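Local coordinates for tubulin-like protein CetZ2 (Haloferax volcanii, PDB 4B45) that binds and hydrolyses GTP and takes part in the control of cell shape as an archaeal tubulin/FtsZ homologue, at residues V8-A11 with G12-A16; L19-F22 with D23-T26; T39-A42 with D43-L47; G178-A181 with I182-A185. All blocks are in the same frame, centred on the assembly; numbering follows the deposited sequence.

How the interactions relate
Interactions 1 and 4 hold the nucleotide between them: residues 8-16 bind its phosphates and reach the guanine O6 with a lysine, while residues 178-185 bond the guanine edge through Asn-183 and lay the Tyr-179 ring against its face. Their centres are about 12 Å apart, and they touch where Leu-15 CD1 meets Asn-183 O at 3.7 Å. Interaction 2 continues helix 9-26 away from the site, centred about 15 Å from interaction 1. Interaction 3 adjoins interaction 1, with centres about 10 Å apart and Gln-10 CB 3.2 Å from Asp-43 OD2. Interactions 1 to 3 belong to the GTPase domain, whereas interaction 4 lies on helix 175-196.

Interaction 1. Residues V8-A11 with G12-A16; sequences VGQA and GGKLA. With GSP (5'-guanosine-diphosphate-monothiophosphate), chain C.
The phosphate-binding turn of the tubulin/FtsZ GTPase fold, where strand 3-8 runs into helix 9-26, is closed here by Gly-13 N bonding back to Gly-9 O and Lys-14 N to Gln-10 O, both 3.1 Å. The glycines fit a Rossmann-type GxGxxG pattern; a CB on Gly-9 would run into O2B of the nucleotide, and one on Gly-12 into Val-8 O. The first turn points its amides at the phosphates: Gln-10 N gives a hydrogen bond to O1B at 2.8 Å, and Ala-11 N a nearly straight one to O2A at 2.7 Å. A water lies between Gly-12 N, Val-8 O and O2A, donating to both oxygens. The Lys-14 side chain runs alongside that of Gln-10, pointing the same way. CD lies 3.2 Å from the guanine O6; the bend at chi3 (-113°) then directs CE and NZ, and NZ gives the same oxygen a weak 3.2 Å bond. A methionine in place of Lys-14 would probably leave O6 without this positive partner. Backbone N-H groups at a helix start thus grip the alpha- and beta-phosphates, and their partial positive charge would be expected to offset some of the phosphate charge.

Interaction 2. Residues L19-F22 with D23-T26; sequences LQSF and DRQT
Phe-22 and Thr-26, one turn apart near the end of helix 9-26 in the beta-alpha-beta unit of the GTPase domain, meet as ring and methyl. Thr-26 CG2 sits over one face of the Phe-22 ring, 3.9 Å from its centroid and 17° off the normal, a CH-pi contact. With OG1 between the backbone N and the carbonyl carbon (chi1 60°), Thr-26 has CG2 anti to its carbonyl carbon, toward the ring, and OG1 within reach of Phe-22 O. The phenyl ring also packs on Ala-187 of helix 175-196 and on Phe-28. On another side of the helix, three residues after Ser-21, Arg-24 bends at chi3 (69°) and folds its guanidinium back over Ser-21, so that Ser-21 CA lies over one face, 4.0 Å from NH1. Ser-21 OG is 2.9 Å from Gln-25 NE2, but the angle is poor for a hydrogen bond; the Gln-25 chain instead lies across the Ser-21 carbonyl, with CG 3.2 Å from Ser-21 O. Asp-23 turns its carboxylate away from this group, and its two oxygens accept from the amides of Ala-30 and Val-31, tying the helix to the start of strand 31-38. Phe-22 O takes two bonds, from Thr-26 N at 3.1 Å and from Thr-26 OG1 at 2.9 Å, the donors arriving from opposite faces of the carbonyl plane.

Interaction 3. Residues T39-A42 with D43-L47; sequences TAKA and DLQSL
The Asp-43 carboxylate has the Ala-40 methyl over one face, with CB 3.4 Å from OD2, and Gln-10 CB approaches OD2 from the other side of the group. The Gln-45 amide is covered on one face by the aliphatic chain of Lys-41, which crosses it at a slant, CE lying 3.8 Å from NE2 and CG 3.9 Å from OE1. Lys-41 is fully extended, every torsion near 180°, so a row of its methylenes passes over the amide. Lys-41 to Gln-45 form the short, weakly bonded helix which links strands 31-38 and 50-53. Lys-41 O accepts Gln-45 N at 3.3 Å in its carbonyl plane and, more weakly, Leu-44 N at 3.0 Å. Leu-44 turns inward, its side chain packing on Ala-36 of strand 31-38 and on Leu-53 of strand 50-53. With CG beside the backbone N (chi1 -68°), Asp-43 folds its carboxylate back toward Ala-40, and OD2 accepts a weak hydrogen bond from Asn-38 ND2. The turn thus rests on weak or long backbone bonds and van der Waals contact, and the Asp-43 side chain, about 5 Å from the nucleotide at the nearest atoms, would probably add negative charge near the phosphates.

Interaction 4. Residues G178-A181 with I182-A185; sequences GYDA and INEA. With GSP (5'-guanosine-diphosphate-monothiophosphate), chain C.
Tyr-179 and Ile-182 meet loosely, CD1 to CD1 at 4.4 Å, on helix 175-196, the core helix that in the tubulin/FtsZ fold follows the GTPase domain, and both also touch the nucleotide. Packing is tight at the guanine. The Tyr-179 ring lies roughly parallel to the base, with C5 3.6 Å above one face and offset toward the rim, while its OH donates to the ribose O2' at 2.8 Å. A serine in place of Tyr-179 would probably uncover that side of the base and leave O2' without this donor. Asn-183 points its amide at the guanine edge: OD1 accepts from N1 at 2.7 Å and weakly from N2, and ND2 donates to O6 at 3.1 Å. With CG beside the backbone N (chi1 -66°), Asn-183 also has CG 3.1 Å from Tyr-179 O. Ile-182 is buried, with CG2 against N2 and CG1 pressed against Gly-178 O. On the exposed flank, Asp-180 and Glu-184 are joined by backbone, Glu-184 N to Asp-180 O at 2.8 Å, and the Glu-184 chain turns away after CG. One water spans the two sides, donating to Asp-180 OD1 at 2.7 Å and accepting from Asn-183 ND2.

Interaction 1. Residues V8-A11 with G12-A16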
# COMPACT_ATOMS: atom_id res chain seq x y z
N VAL A 8 -3.73 9.29 7.62
CA VAL A 8 -3.42 10.68 7.93
C VAL A 8 -3.83 11.58 6.76
O VAL A 8 -3.32 11.44 5.65
CB VAL A 8 -1.93 10.88 8.26
CG1 VAL A 8 -1.65 12.35 8.55
CG2 VAL A 8 -1.53 10.03 9.46
N GLY A 9 -4.76 12.49 7.00
CA GLY A 9 -5.28 13.28 5.90
C GLY A 9 -6.44 12.59 5.20
O GLY A 9 -6.86 11.47 5.54
N GLN A 10 -6.97 13.26 4.19
CA GLN A 10 -8.20 12.82 3.55
C GLN A 10 -8.05 11.53 2.72
O GLN A 10 -8.84 10.58 2.87
CB GLN A 10 -8.74 13.95 2.69
CG GLN A 10 -10.14 13.72 2.22
CD GLN A 10 -10.26 13.92 0.74
OE1 GLN A 10 -9.63 13.21 -0.04
NE2 GLN A 10 -11.06 14.90 0.35
N ALA A 11 -7.06 11.50 1.84
CA ALA A 11 -6.80 10.31 1.04
C ALA A 11 -6.45 9.13 1.95
O ALA A 11 -6.96 8.03 1.76
CB ALA A 11 -5.66 10.58 0.08
N GLY A 12 -5.59 9.37 2.93
CA GLY A 12 -5.17 8.32 3.85
C GLY A 12 -6.33 7.67 4.59
O GLY A 12 -6.38 6.45 4.76
N GLY A 13 -7.28 8.48 5.03
CA GLY A 13 -8.42 7.95 5.76
C GLY A 13 -9.33 7.16 4.84
O GLY A 13 -9.95 6.17 5.25
N LYS A 14 -9.44 7.61 3.60
CA LYS A 14 -10.25 6.91 2.61
C LYS A 14 -9.64 5.55 2.23
O LYS A 14 -10.35 4.54 2.16
CB LYS A 14 -10.43 7.78 1.36
CG LYS A 14 -11.58 8.78 1.47
CD LYS A 14 -12.09 9.16 0.07
CE LYS A 14 -11.79 10.63 -0.28
NZ LYS A 14 -11.95 10.95 -1.74
N LEU A 15 -8.34 5.52 1.99
CA LEU A 15 -7.68 4.26 1.65
C LEU A 15 -7.66 3.33 2.86
O LEU A 15 -7.92 2.14 2.72
CB LEU A 15 -6.27 4.52 1.11
CG LEU A 15 -5.44 3.30 0.69
CD1 LEU A 15 -6.22 2.43 -0.28
CD2 LEU A 15 -4.12 3.75 0.06
N ALA A 16 -7.37 3.87 4.04
CA ALA A 16 -7.41 3.05 5.26
C ALA A 16 -8.79 2.43 5.51
O ALA A 16 -8.88 1.30 5.96
CB ALA A 16 -6.95 3.86 6.47
PG GSP C . -5.14 19.20 2.06
O3B GSP C . -4.72 18.02 3.06
S1G GSP C . -4.33 19.11 0.15
O2G GSP C . -6.69 19.28 1.94
O3G GSP C . -4.56 20.41 2.67
PB GSP C . -4.84 16.45 2.81
O1B GSP C . -6.03 15.82 3.48
O2B GSP C . -3.58 15.80 3.38
PA GSP C . -5.35 14.77 0.62
O1A GSP C . -6.69 14.84 -0.06
O2A GSP C . -5.38 13.60 1.57
O3A GSP C . -4.94 16.13 1.27
O5' GSP C . -4.23 14.43 -0.39
C5' GSP C . -4.23 14.87 -1.71
C4' GSP C . -3.64 13.88 -2.62
O4' GSP C . -4.23 12.63 -2.44
C3' GSP C . -3.86 14.23 -4.04
O3' GSP C . -2.80 13.69 -4.74
C2' GSP C . -5.09 13.53 -4.41
O2' GSP C . -5.06 13.21 -5.76
C1' GSP C . -4.99 12.31 -3.63
N9 GSP C . -6.25 11.74 -3.18
C8 GSP C . -7.26 12.39 -2.60
N7 GSP C . -8.23 11.51 -2.27
C5 GSP C . -7.81 10.27 -2.65
C6 GSP C . -8.40 8.98 -2.54
O6 GSP C . -9.66 8.79 -1.99
N1 GSP C . -7.72 7.92 -3.03
C2 GSP C . -6.49 8.08 -3.58
N2 GSP C . -5.80 6.88 -4.08
N3 GSP C . -5.89 9.28 -3.69
C4 GSP C . -6.56 10.40 -3.23
O HOH W 1 -3.90 11.74 2.90

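Interaction 2. Residues L19-F22 with D23-T26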
# COMPACT_ATOMS: atom_id res chain seq x y z
N LEU A 19 -9.29 -0.54 2.87
CA LEU A 19 -8.52 -1.71 3.29
C LEU A 19 -9.21 -2.43 4.45
O LEU A 19 -9.34 -3.66 4.42
CB LEU A 19 -7.10 -1.29 3.68
CG LEU A 19 -6.06 -2.38 3.97
CD1 LEU A 19 -6.06 -3.43 2.87
CD2 LEU A 19 -4.67 -1.76 4.11
N GLN A 20 -9.65 -1.69 5.46
CA GLN A 20 -10.34 -2.31 6.59
C GLN A 20 -11.64 -2.95 6.14
O GLN A 20 -12.02 -4.03 6.61
CB GLN A 20 -10.63 -1.28 7.68
CG GLN A 20 -11.44 -1.84 8.84
CD GLN A 20 -12.19 -0.76 9.59
OE1 GLN A 20 -11.78 -0.34 10.67
NE2 GLN A 20 -13.30 -0.30 9.01
N SER A 21 -12.33 -2.27 5.24
CA SER A 21 -13.58 -2.78 4.67
C SER A 21 -13.34 -4.08 3.88
O SER A 21 -14.13 -5.03 3.95
CB SER A 21 -14.20 -1.70 3.76
OG SER A 21 -15.50 -2.07 3.31
N PHE A 22 -12.25 -4.14 3.13
CA PHE A 22 -11.92 -5.37 2.41
C PHE A 22 -11.64 -6.51 3.40
O PHE A 22 -12.18 -7.61 3.27
CB PHE A 22 -10.73 -5.18 1.48
CG PHE A 22 -10.28 -6.45 0.79
CD1 PHE A 22 -10.93 -6.91 -0.35
CD2 PHE A 22 -9.21 -7.19 1.29
CE1 PHE A 22 -10.53 -8.08 -0.98
CE2 PHE A 22 -8.81 -8.37 0.66
CZ PHE A 22 -9.46 -8.81 -0.48
N ASP A 23 -10.81 -6.23 4.40
CA ASP A 23 -10.48 -7.22 5.42
C ASP A 23 -11.71 -7.74 6.16
O ASP A 23 -11.79 -8.92 6.48
CB ASP A 23 -9.46 -6.63 6.41
CG ASP A 23 -9.00 -7.64 7.44
OD1 ASP A 23 -8.17 -8.51 7.10
OD2 ASP A 23 -9.47 -7.58 8.60
N ARG A 24 -12.68 -6.87 6.41
CA ARG A 24 -13.87 -7.22 7.18
C ARG A 24 -14.83 -8.07 6.37
O ARG A 24 -15.36 -9.08 6.86
CB ARG A 24 -14.59 -5.95 7.64
CG ARG A 24 -15.79 -6.19 8.53
CD ARG A 24 -16.75 -5.01 8.49
NE ARG A 24 -17.41 -4.88 7.19
CZ ARG A 24 -17.46 -3.76 6.48
NH1 ARG A 24 -16.89 -2.65 6.95
NH2 ARG A 24 -18.09 -3.74 5.31
N GLN A 25 -15.08 -7.65 5.14
CA GLN A 25 -16.02 -8.34 4.26
C GLN A 25 -15.55 -9.76 3.95
O GLN A 25 -16.34 -10.70 3.96
CB GLN A 25 -16.22 -7.55 2.97
CG GLN A 25 -16.94 -6.24 3.19
CD GLN A 25 -16.81 -5.29 2.01
OE1 GLN A 25 -16.32 -5.67 0.94
NE2 GLN A 25 -17.25 -4.06 2.20
N THR A 26 -14.25 -9.92 3.68
CA THR A 26 -13.68 -11.23 3.39
C THR A 26 -13.54 -12.07 4.65
O THR A 26 -13.40 -13.29 4.59
CB THR A 26 -12.29 -11.10 2.76
OG1 THR A 26 -11.42 -10.40 3.67
CG2 THR A 26 -12.36 -10.32 1.46

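Interaction 3. Residues T39-A42 with D43-L47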
# COMPACT_ATOMS: atom_id res chain seq x y z
N THR A 39 -7.24 17.11 9.99
CA THR A 39 -7.40 18.47 10.52
C THR A 39 -8.63 19.09 9.89
O THR A 39 -8.98 20.22 10.19
CB THR A 39 -6.19 19.34 10.13
OG1 THR A 39 -5.97 19.26 8.71
CG2 THR A 39 -4.94 18.85 10.85
N ALA A 40 -9.25 18.34 8.97
CA ALA A 40 -10.51 18.74 8.37
C ALA A 40 -11.60 17.90 9.01
O ALA A 40 -11.59 16.68 8.91
CB ALA A 40 -10.47 18.50 6.84
N LYS A 41 -12.54 18.55 9.70
CA LYS A 41 -13.55 17.80 10.45
C LYS A 41 -14.50 17.02 9.55
O LYS A 41 -14.83 15.87 9.83
CB LYS A 41 -14.32 18.72 11.41
CG LYS A 41 -15.46 18.01 12.12
CD LYS A 41 -16.08 18.88 13.22
CE LYS A 41 -17.22 18.14 13.91
NZ LYS A 41 -17.92 18.93 14.97
N ALA A 42 -14.93 17.65 8.46
CA ALA A 42 -15.86 17.03 7.51
C ALA A 42 -15.35 15.68 6.94
O ALA A 42 -16.13 14.74 6.78
CB ALA A 42 -16.19 18.00 6.38
N ASP A 43 -14.06 15.62 6.64
CA ASP A 43 -13.44 14.39 6.15
C ASP A 43 -13.64 13.23 7.11
O ASP A 43 -13.86 12.09 6.70
CB ASP A 43 -11.94 14.58 5.95
CG ASP A 43 -11.63 15.53 4.81
OD1 ASP A 43 -12.58 15.92 4.10
OD2 ASP A 43 -10.44 15.87 4.62
N LEU A 44 -13.55 13.52 8.40
CA LEU A 44 -13.57 12.47 9.40
C LEU A 44 -14.97 11.96 9.63
O LEU A 44 -15.17 10.79 9.96
CB LEU A 44 -12.96 12.97 10.70
CG LEU A 44 -11.47 13.28 10.62
CD1 LEU A 44 -11.06 13.99 11.88
CD2 LEU A 44 -10.66 11.98 10.44
N GLN A 45 -15.96 12.83 9.44
CA GLN A 45 -17.33 12.50 9.79
C GLN A 45 -17.93 11.41 8.91
O GLN A 45 -18.85 10.71 9.33
CB GLN A 45 -18.21 13.75 9.80
CG GLN A 45 -17.83 14.72 10.91
CD GLN A 45 -18.73 15.94 10.97
OE1 GLN A 45 -18.60 16.86 10.17
NE2 GLN A 45 -19.66 15.94 11.93
N SER A 46 -17.38 11.24 7.71
CA SER A 46 -17.94 10.30 6.75
C SER A 46 -17.36 8.90 6.89
O SER A 46 -17.94 7.92 6.42
CB SER A 46 -17.71 10.81 5.33
OG SER A 46 -16.36 11.20 5.16
N LEU A 47 -16.21 8.80 7.55
CA LEU A 47 -15.49 7.54 7.67
C LEU A 47 -16.06 6.60 8.73
O LEU A 47 -16.51 7.05 9.79
CB LEU A 47 -14.01 7.80 7.95
CG LEU A 47 -13.29 8.65 6.91
CD1 LEU A 47 -11.87 8.90 7.35
CD2 LEU A 47 -13.30 7.95 5.56

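Interaction 4. Residues G178-A181 with I182-A185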
# COMPACT_ATOMS: atom_id res chain seq x y z
N GLY A 178 -13.13 7.34 -9.76
CA GLY A 178 -11.71 7.11 -9.97
C GLY A 178 -11.01 6.82 -8.67
O GLY A 178 -10.31 5.81 -8.53
N TYR A 179 -11.20 7.70 -7.69
CA TYR A 179 -10.55 7.57 -6.39
C TYR A 179 -11.00 6.32 -5.67
O TYR A 179 -10.17 5.60 -5.13
CB TYR A 179 -10.85 8.78 -5.51
CG TYR A 179 -10.01 9.99 -5.82
CD1 TYR A 179 -8.66 9.87 -6.13
CD2 TYR A 179 -10.56 11.27 -5.77
CE1 TYR A 179 -7.89 10.99 -6.40
CE2 TYR A 179 -9.80 12.39 -6.04
CZ TYR A 179 -8.46 12.24 -6.35
OH TYR A 179 -7.71 13.36 -6.63
N ASP A 180 -12.31 6.06 -5.66
CA ASP A 180 -12.81 4.83 -5.07
C ASP A 180 -12.24 3.59 -5.77
O ASP A 180 -11.84 2.63 -5.10
CB ASP A 180 -14.34 4.80 -5.09
CG ASP A 180 -14.94 5.68 -4.03
OD1 ASP A 180 -14.19 6.14 -3.15
OD2 ASP A 180 -16.17 5.92 -4.07
N ALA A 181 -12.18 3.61 -7.10
CA ALA A 181 -11.64 2.49 -7.86
C ALA A 181 -10.18 2.25 -7.52
O ALA A 181 -9.75 1.11 -7.40
CB ALA A 181 -11.80 2.70 -9.38
N ILE A 182 -9.42 3.33 -7.37
CA ILE A 182 -8.02 3.17 -6.97
C ILE A 182 -7.92 2.57 -5.58
O ILE A 182 -7.17 1.63 -5.34
CB ILE A 182 -7.28 4.50 -6.92
CG1 ILE A 182 -7.25 5.16 -8.31
CG2 ILE A 182 -5.86 4.30 -6.39
CD1 ILE A 182 -6.76 6.60 -8.28
N ASN A 183 -8.70 3.11 -4.66
CA ASN A 183 -8.66 2.63 -3.29
C ASN A 183 -9.03 1.16 -3.20
O ASN A 183 -8.44 0.39 -2.44
CB ASN A 183 -9.60 3.45 -2.41
CG ASN A 183 -9.15 4.88 -2.26
OD1 ASN A 183 -8.00 5.23 -2.55
ND2 ASN A 183 -10.06 5.73 -1.79
N GLU A 184 -10.03 0.78 -3.99
CA GLU A 184 -10.53 -0.58 -3.95
C GLU A 184 -9.52 -1.58 -4.53
O GLU A 184 -9.39 -2.70 -4.03
CB GLU A 184 -11.86 -0.68 -4.69
CG GLU A 184 -13.04 -0.19 -3.88
CD GLU A 184 -13.61 -1.27 -2.98
OE1 GLU A 184 -12.84 -1.84 -2.17
OE2 GLU A 184 -14.83 -1.55 -3.08
N ALA A 185 -8.80 -1.16 -5.57
CA ALA A 185 -7.81 -2.04 -6.18
C ALA A 185 -6.66 -2.19 -5.20
O ALA A 185 -6.10 -3.27 -5.04
CB ALA A 185 -7.32 -1.48 -7.49
PG GSP C . -5.14 19.20 2.06
O3B GSP C . -4.72 18.02 3.06
S1G GSP C . -4.33 19.11 0.15
O2G GSP C . -6.69 19.28 1.94
O3G GSP C . -4.56 20.41 2.67
PB GSP C . -4.84 16.45 2.81
O1B GSP C . -6.03 15.82 3.48
O2B GSP C . -3.58 15.80 3.38
PA GSP C . -5.35 14.77 0.62
O1A GSP C . -6.69 14.84 -0.06
O2A GSP C . -5.38 13.60 1.57
O3A GSP C . -4.94 16.13 1.27
O5' GSP C . -4.23 14.43 -0.39
C5' GSP C . -4.23 14.87 -1.71
C4' GSP C . -3.64 13.88 -2.62
O4' GSP C . -4.23 12.63 -2.44
C3' GSP C . -3.86 14.23 -4.04
O3' GSP C . -2.80 13.69 -4.74
C2' GSP C . -5.09 13.53 -4.41
O2' GSP C . -5.06 13.21 -5.76
C1' GSP C . -4.99 12.31 -3.63
N9 GSP C . -6.25 11.74 -3.18
C8 GSP C . -7.26 12.39 -2.60
N7 GSP C . -8.23 11.51 -2.27
C5 GSP C . -7.81 10.27 -2.65
C6 GSP C . -8.40 8.98 -2.54
O6 GSP C . -9.66 8.79 -1.99
N1 GSP C . -7.72 7.92 -3.03
C2 GSP C . -6.49 8.08 -3.58
N2 GSP C . -5.80 6.88 -4.08
N3 GSP C . -5.89 9.28 -3.69
C4 GSP C . -6.56 10.40 -3.23
O HOH W 2 -12.83 4.85 -1.20